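Local coordinates for protein isoaspartyl dipeptidase (Fervidobacterium islandicum, PDB 7CDH) that probably hydrolyses isoaspartyl dipeptides as a zinc-dependent metallopeptidase of the amidohydrolase (M38) family, consistent with a role in protein repair, at residues T103-S115 with I125-F137. Numbering follows the deposited sequence.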
loop_
_atom_site.group_PDB
_atom_site.type_symbol
_atom_site.label_atom_id
_atom_site.label_comp_id
_atom_site.label_asym_id
_atom_site.label_seq_id
_atom_site.Cartn_x
_atom_site.Cartn_y
_atom_site.Cartn_z
ATOM N N THR A 103 20.632 5.728 4.622
ATOM C CA THR A 103 21.276 6.805 3.828
ATOM C C THR A 103 22.136 6.161 2.756
ATOM O O THR A 103 22.585 6.868 1.850
ATOM C CB THR A 103 22.103 7.812 4.653
ATOM O OG1 THR A 103 23.416 7.310 4.880
ATOM C CG2 THR A 103 21.516 8.182 5.994
ATOM N N ARG A 104 22.388 4.870 2.876
ATOM C CA ARG A 104 23.048 4.088 1.804
ATOM C C ARG A 104 21.969 3.225 1.153
ATOM O O ARG A 104 21.315 2.501 1.865
ATOM C CB ARG A 104 24.168 3.238 2.396
ATOM C CG ARG A 104 25.113 3.994 3.308
ATOM C CD ARG A 104 26.016 4.901 2.506
ATOM N NE ARG A 104 27.190 5.213 3.292
ATOM C CZ ARG A 104 28.201 5.944 2.866
ATOM N NH1 ARG A 104 28.162 6.471 1.654
ATOM N NH2 ARG A 104 29.234 6.145 3.668
ATOM N N SER A 105 21.753 3.380 -0.140
ATOM C CA SER A 105 20.689 2.721 -0.916
ATOM C C SER A 105 21.254 1.499 -1.660
ATOM O O SER A 105 22.426 1.501 -2.085
ATOM C CB SER A 105 20.056 3.750 -1.843
ATOM O OG SER A 105 20.531 3.658 -3.163
ATOM N N LEU A 106 20.415 0.496 -1.856
ATOM C CA LEU A 106 20.765 -0.685 -2.666
ATOM C C LEU A 106 21.003 -0.256 -4.112
ATOM O O LEU A 106 21.888 -0.839 -4.766
ATOM C CB LEU A 106 19.644 -1.714 -2.542
ATOM C CG LEU A 106 19.625 -2.474 -1.219
ATOM C CD1 LEU A 106 18.429 -3.402 -1.179
ATOM C CD2 LEU A 106 20.917 -3.256 -1.032
ATOM N N GLU A 107 20.269 0.732 -4.609
ATOM C CA GLU A 107 20.294 1.072 -6.056
ATOM C C GLU A 107 21.647 1.741 -6.344
ATOM O O GLU A 107 22.233 1.528 -7.431
ATOM C CB GLU A 107 19.120 1.974 -6.453
ATOM C CG GLU A 107 17.765 1.320 -6.314
ATOM C CD GLU A 107 17.172 1.267 -4.905
ATOM O OE1 GLU A 107 17.816 1.783 -3.928
ATOM O OE2 GLU A 107 16.076 0.659 -4.774
ATOM N N ASN A 108 22.147 2.485 -5.372
ATOM C CA ASN A 108 23.508 3.079 -5.432
ATOM C C ASN A 108 24.560 1.958 -5.403
ATOM O O ASN A 108 25.566 2.098 -6.118
ATOM C CB ASN A 108 23.677 4.072 -4.295
ATOM C CG ASN A 108 25.005 4.782 -4.261
ATOM O OD1 ASN A 108 25.674 4.759 -3.212
ATOM N ND2 ASN A 108 25.334 5.469 -5.338
ATOM N N LEU A 109 24.351 0.909 -4.593
ATOM C CA LEU A 109 25.277 -0.232 -4.487
ATOM C C LEU A 109 25.406 -0.910 -5.848
ATOM O O LEU A 109 26.514 -1.249 -6.250
ATOM C CB LEU A 109 24.751 -1.196 -3.442
ATOM C CG LEU A 109 25.542 -2.494 -3.351
ATOM C CD1 LEU A 109 26.942 -2.197 -2.858
ATOM C CD2 LEU A 109 24.853 -3.489 -2.440
ATOM N N TYR A 110 24.280 -1.090 -6.519
ATOM C CA TYR A 110 24.182 -1.699 -7.860
ATOM C C TYR A 110 24.927 -0.801 -8.861
ATOM O O TYR A 110 25.709 -1.306 -9.689
ATOM C CB TYR A 110 22.695 -1.861 -8.204
ATOM C CG TYR A 110 22.429 -2.386 -9.588
ATOM C CD1 TYR A 110 22.424 -3.742 -9.814
ATOM C CD2 TYR A 110 22.166 -1.553 -10.664
ATOM C CE1 TYR A 110 22.205 -4.274 -11.076
ATOM C CE2 TYR A 110 21.927 -2.065 -11.934
ATOM C CZ TYR A 110 21.968 -3.436 -12.140
ATOM O OH TYR A 110 21.736 -4.042 -13.339
ATOM N N ALA A 111 24.601 0.496 -8.849
ATOM C CA ALA A 111 25.148 1.496 -9.798
ATOM C C ALA A 111 26.679 1.501 -9.663
ATOM O O ALA A 111 27.344 1.424 -10.699
ATOM C CB ALA A 111 24.553 2.873 -9.562
ATOM N N LYS A 112 27.194 1.604 -8.434
ATOM C CA LYS A 112 28.646 1.521 -8.126
ATOM C C LYS A 112 29.230 0.201 -8.640
ATOM O O LYS A 112 30.232 0.268 -9.367
ATOM C CB LYS A 112 28.913 1.642 -6.632
ATOM C CG LYS A 112 30.386 1.630 -6.253
ATOM C CD LYS A 112 31.232 2.568 -7.077
ATOM C CE LYS A 112 32.475 3.014 -6.338
ATOM N NZ LYS A 112 33.367 3.829 -7.200
ATOM N N ALA A 113 28.585 -0.937 -8.362
ATOM C CA ALA A 113 29.038 -2.256 -8.866
ATOM C C ALA A 113 29.123 -2.234 -10.398
ATOM O O ALA A 113 30.043 -2.868 -10.965
ATOM C CB ALA A 113 28.170 -3.386 -8.374
ATOM N N LYS A 114 28.216 -1.535 -11.054
ATOM C CA LYS A 114 28.174 -1.483 -12.545
ATOM C C LYS A 114 29.297 -0.592 -13.067
ATOM O O LYS A 114 29.852 -0.930 -14.140
ATOM C CB LYS A 114 26.855 -0.928 -13.079
ATOM C CG LYS A 114 25.733 -1.943 -13.083
ATOM C CD LYS A 114 25.959 -2.963 -14.119
ATOM C CE LYS A 114 24.754 -3.802 -14.428
ATOM N NZ LYS A 114 24.708 -4.091 -15.878
ATOM N N SER A 115 29.627 0.486 -12.355
ATOM C CA SER A 115 30.670 1.400 -12.855
ATOM C C SER A 115 32.059 0.780 -12.612
ATOM O O SER A 115 32.916 0.923 -13.514
ATOM C CB SER A 115 30.537 2.795 -12.321
ATOM O OG SER A 115 30.790 2.825 -10.956
ATOM N N ILE A 125 26.969 -8.216 -5.761
ATOM C CA ILE A 125 26.473 -7.491 -4.573
ATOM C C ILE A 125 25.618 -8.462 -3.779
ATOM O O ILE A 125 25.129 -9.422 -4.345
ATOM C CB ILE A 125 25.732 -6.208 -5.004
ATOM C CG1 ILE A 125 24.446 -6.500 -5.770
ATOM C CG2 ILE A 125 26.654 -5.323 -5.835
ATOM C CD1 ILE A 125 23.580 -5.298 -5.943
ATOM N N TYR A 126 25.461 -8.167 -2.510
ATOM C CA TYR A 126 24.353 -8.640 -1.668
ATOM C C TYR A 126 23.196 -7.646 -1.744
ATOM O O TYR A 126 23.409 -6.457 -1.967
ATOM C CB TYR A 126 24.833 -8.723 -0.225
ATOM C CG TYR A 126 25.951 -9.697 0.038
ATOM C CD1 TYR A 126 25.675 -11.009 0.329
ATOM C CD2 TYR A 126 27.268 -9.298 0.081
ATOM C CE1 TYR A 126 26.680 -11.906 0.647
ATOM C CE2 TYR A 126 28.286 -10.174 0.396
ATOM C CZ TYR A 126 27.987 -11.483 0.686
ATOM O OH TYR A 126 28.941 -12.382 1.014
ATOM N N THR A 127 22.001 -8.145 -1.489
ATOM C CA THR A 127 20.819 -7.356 -1.103
ATOM C C THR A 127 20.803 -7.338 0.411
ATOM O O THR A 127 21.686 -7.969 1.010
ATOM C CB THR A 127 19.536 -7.894 -1.723
ATOM O OG1 THR A 127 18.595 -6.956 -1.227
ATOM C CG2 THR A 127 19.152 -9.298 -1.307
ATOM N N GLY A 128 19.872 -6.614 1.015
ATOM C CA GLY A 128 19.841 -6.445 2.484
ATOM C C GLY A 128 20.956 -5.560 2.995
ATOM O O GLY A 128 21.657 -4.928 2.179
ATOM N N SER A 129 21.126 -5.554 4.322
ATOM C CA SER A 129 22.113 -4.779 5.114
ATOM C C SER A 129 22.131 -5.416 6.511
ATOM O O SER A 129 21.555 -6.529 6.649
ATOM C CB SER A 129 21.744 -3.288 5.167
ATOM O OG SER A 129 20.541 -3.040 5.940
ATOM N N TYR A 130 22.710 -4.744 7.511
ATOM C CA TYR A 130 22.776 -5.254 8.896
ATOM C C TYR A 130 21.376 -5.621 9.372
ATOM O O TYR A 130 21.208 -6.658 9.990
ATOM C CB TYR A 130 23.319 -4.225 9.882
ATOM C CG TYR A 130 24.804 -4.231 10.144
ATOM C CD1 TYR A 130 25.746 -4.560 9.176
ATOM C CD2 TYR A 130 25.274 -3.825 11.390
ATOM C CE1 TYR A 130 27.111 -4.509 9.438
ATOM C CE2 TYR A 130 26.631 -3.801 11.679
ATOM C CZ TYR A 130 27.552 -4.126 10.697
ATOM O OH TYR A 130 28.884 -4.042 11.025
ATOM N N ARG A 131 20.411 -4.738 9.140
ATOM C CA ARG A 131 19.117 -4.788 9.842
ATOM C C ARG A 131 18.250 -5.919 9.301
ATOM O O ARG A 131 18.188 -6.123 8.100
ATOM C CB ARG A 131 18.374 -3.477 9.672
ATOM C CG ARG A 131 17.033 -3.473 10.382
ATOM C CD ARG A 131 16.573 -2.053 10.514
ATOM N NE ARG A 131 15.344 -1.979 11.261
ATOM C CZ ARG A 131 14.140 -2.200 10.767
ATOM N NH1 ARG A 131 13.979 -2.527 9.490
ATOM N NH2 ARG A 131 13.105 -2.102 11.586
ATOM N N VAL A 132 17.579 -6.602 10.209
ATOM C CA VAL A 132 16.449 -7.526 9.923
ATOM C C VAL A 132 15.175 -6.802 10.351
ATOM O O VAL A 132 15.159 -6.245 11.455
ATOM C CB VAL A 132 16.678 -8.833 10.699
ATOM C CG1 VAL A 132 15.423 -9.669 10.756
ATOM C CG2 VAL A 132 17.854 -9.604 10.118
ATOM N N PRO A 133 14.094 -6.712 9.531
ATOM C CA PRO A 133 13.987 -7.319 8.206
ATOM C C PRO A 133 14.784 -6.566 7.139
ATOM O O PRO A 133 14.887 -5.344 7.185
ATOM C CB PRO A 133 12.479 -7.172 7.850
ATOM C CG PRO A 133 12.022 -5.957 8.578
ATOM C CD PRO A 133 12.887 -5.901 9.833
ATOM N N PRO A 134 15.365 -7.265 6.146
ATOM C CA PRO A 134 16.372 -6.662 5.286
ATOM C C PRO A 134 15.764 -5.784 4.194
ATOM O O PRO A 134 14.713 -6.150 3.728
ATOM C CB PRO A 134 17.082 -7.880 4.681
ATOM C CG PRO A 134 16.022 -8.923 4.642
ATOM C CD PRO A 134 15.194 -8.690 5.890
ATOM N N VAL A 135 16.446 -4.682 3.854
ATOM C CA VAL A 135 16.105 -3.775 2.725
ATOM C C VAL A 135 16.206 -4.620 1.457
ATOM O O VAL A 135 17.035 -5.539 1.430
ATOM C CB VAL A 135 17.069 -2.572 2.628
ATOM C CG1 VAL A 135 16.881 -1.599 3.767
ATOM C CG2 VAL A 135 18.552 -3.020 2.525
ATOM N N THR A 136 15.417 -4.299 0.438
ATOM C CA THR A 136 15.343 -5.090 -0.807
ATOM C C THR A 136 15.192 -4.096 -1.952
ATOM O O THR A 136 14.866 -2.965 -1.662
ATOM C CB THR A 136 14.234 -6.151 -0.729
ATOM O OG1 THR A 136 12.968 -5.498 -0.812
ATOM C CG2 THR A 136 14.285 -6.959 0.548
ATOM N N PHE A 137 15.538 -4.507 -3.166
ATOM C CA PHE A 137 15.295 -3.752 -4.407
ATOM C C PHE A 137 13.823 -3.815 -4.809
ATOM O O PHE A 137 13.355 -2.855 -5.373
ATOM C CB PHE A 137 16.097 -4.362 -5.551
ATOM C CG PHE A 137 17.582 -4.175 -5.467
ATOM C CD1 PHE A 137 18.387 -5.117 -4.841
ATOM C CD2 PHE A 137 18.179 -3.068 -6.031
ATOM C CE1 PHE A 137 19.768 -4.961 -4.793
ATOM C CE2 PHE A 137 19.558 -2.927 -6.000
ATOM C CZ PHE A 137 20.361 -3.877 -5.406
HETATM O O HOH W 1 15.713 -0.346 -2.132
#
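Leu-106, in the first turn of helix 106-118, lies over the ring of Phe-137, in the loop that leads from strand 122-127 to helix 141-147; helix 106-118 and strand 122-127 belong to a beta-alpha-beta unit of the amidohydrolase TIM barrel. The Leu-106 CB stands over one face of the Phe-137 ring, 3.8 Å from its centroid and 17° off the normal, a CH-pi contact. With CG anti to its carbonyl carbon (chi1 -76°), Leu-106 sends its two methyls into the loop: CD1 lies against Val-135 CG2 at 3.7 Å and the Thr-136 backbone, while CD2 approaches Gly-128 O. Tyr-110 CB meets the same phenyl ring obliquely, at CE2. An alanine in place of Phe-137 would probably open a gap beneath Leu-106 CB and beside Tyr-110 CB, and take away a surface on which Leu-147 of a neighbouring subunit packs.

The axes of segments 106-115 and 125-127 approach to 9.3 Å and run nearly antiparallel, at 168°. Here the side chains of Leu-109 and Ile-125 lie alongside one another, pointing opposite ways, Leu-109 CD2 coming 3.8 Å from Ile-125 CB. Beyond Leu-109, Ile-125 also reaches two more helix residues: CG2 packs on Ala-113 CB at 3.5 Å, and CD1 comes to the edge of the Tyr-110 ring. Glu-107 OE2, salt-bridged to Arg-143 of that neighbouring subunit, also accepts from a water at 2.8 Å that donates its other proton to Thr-136 O.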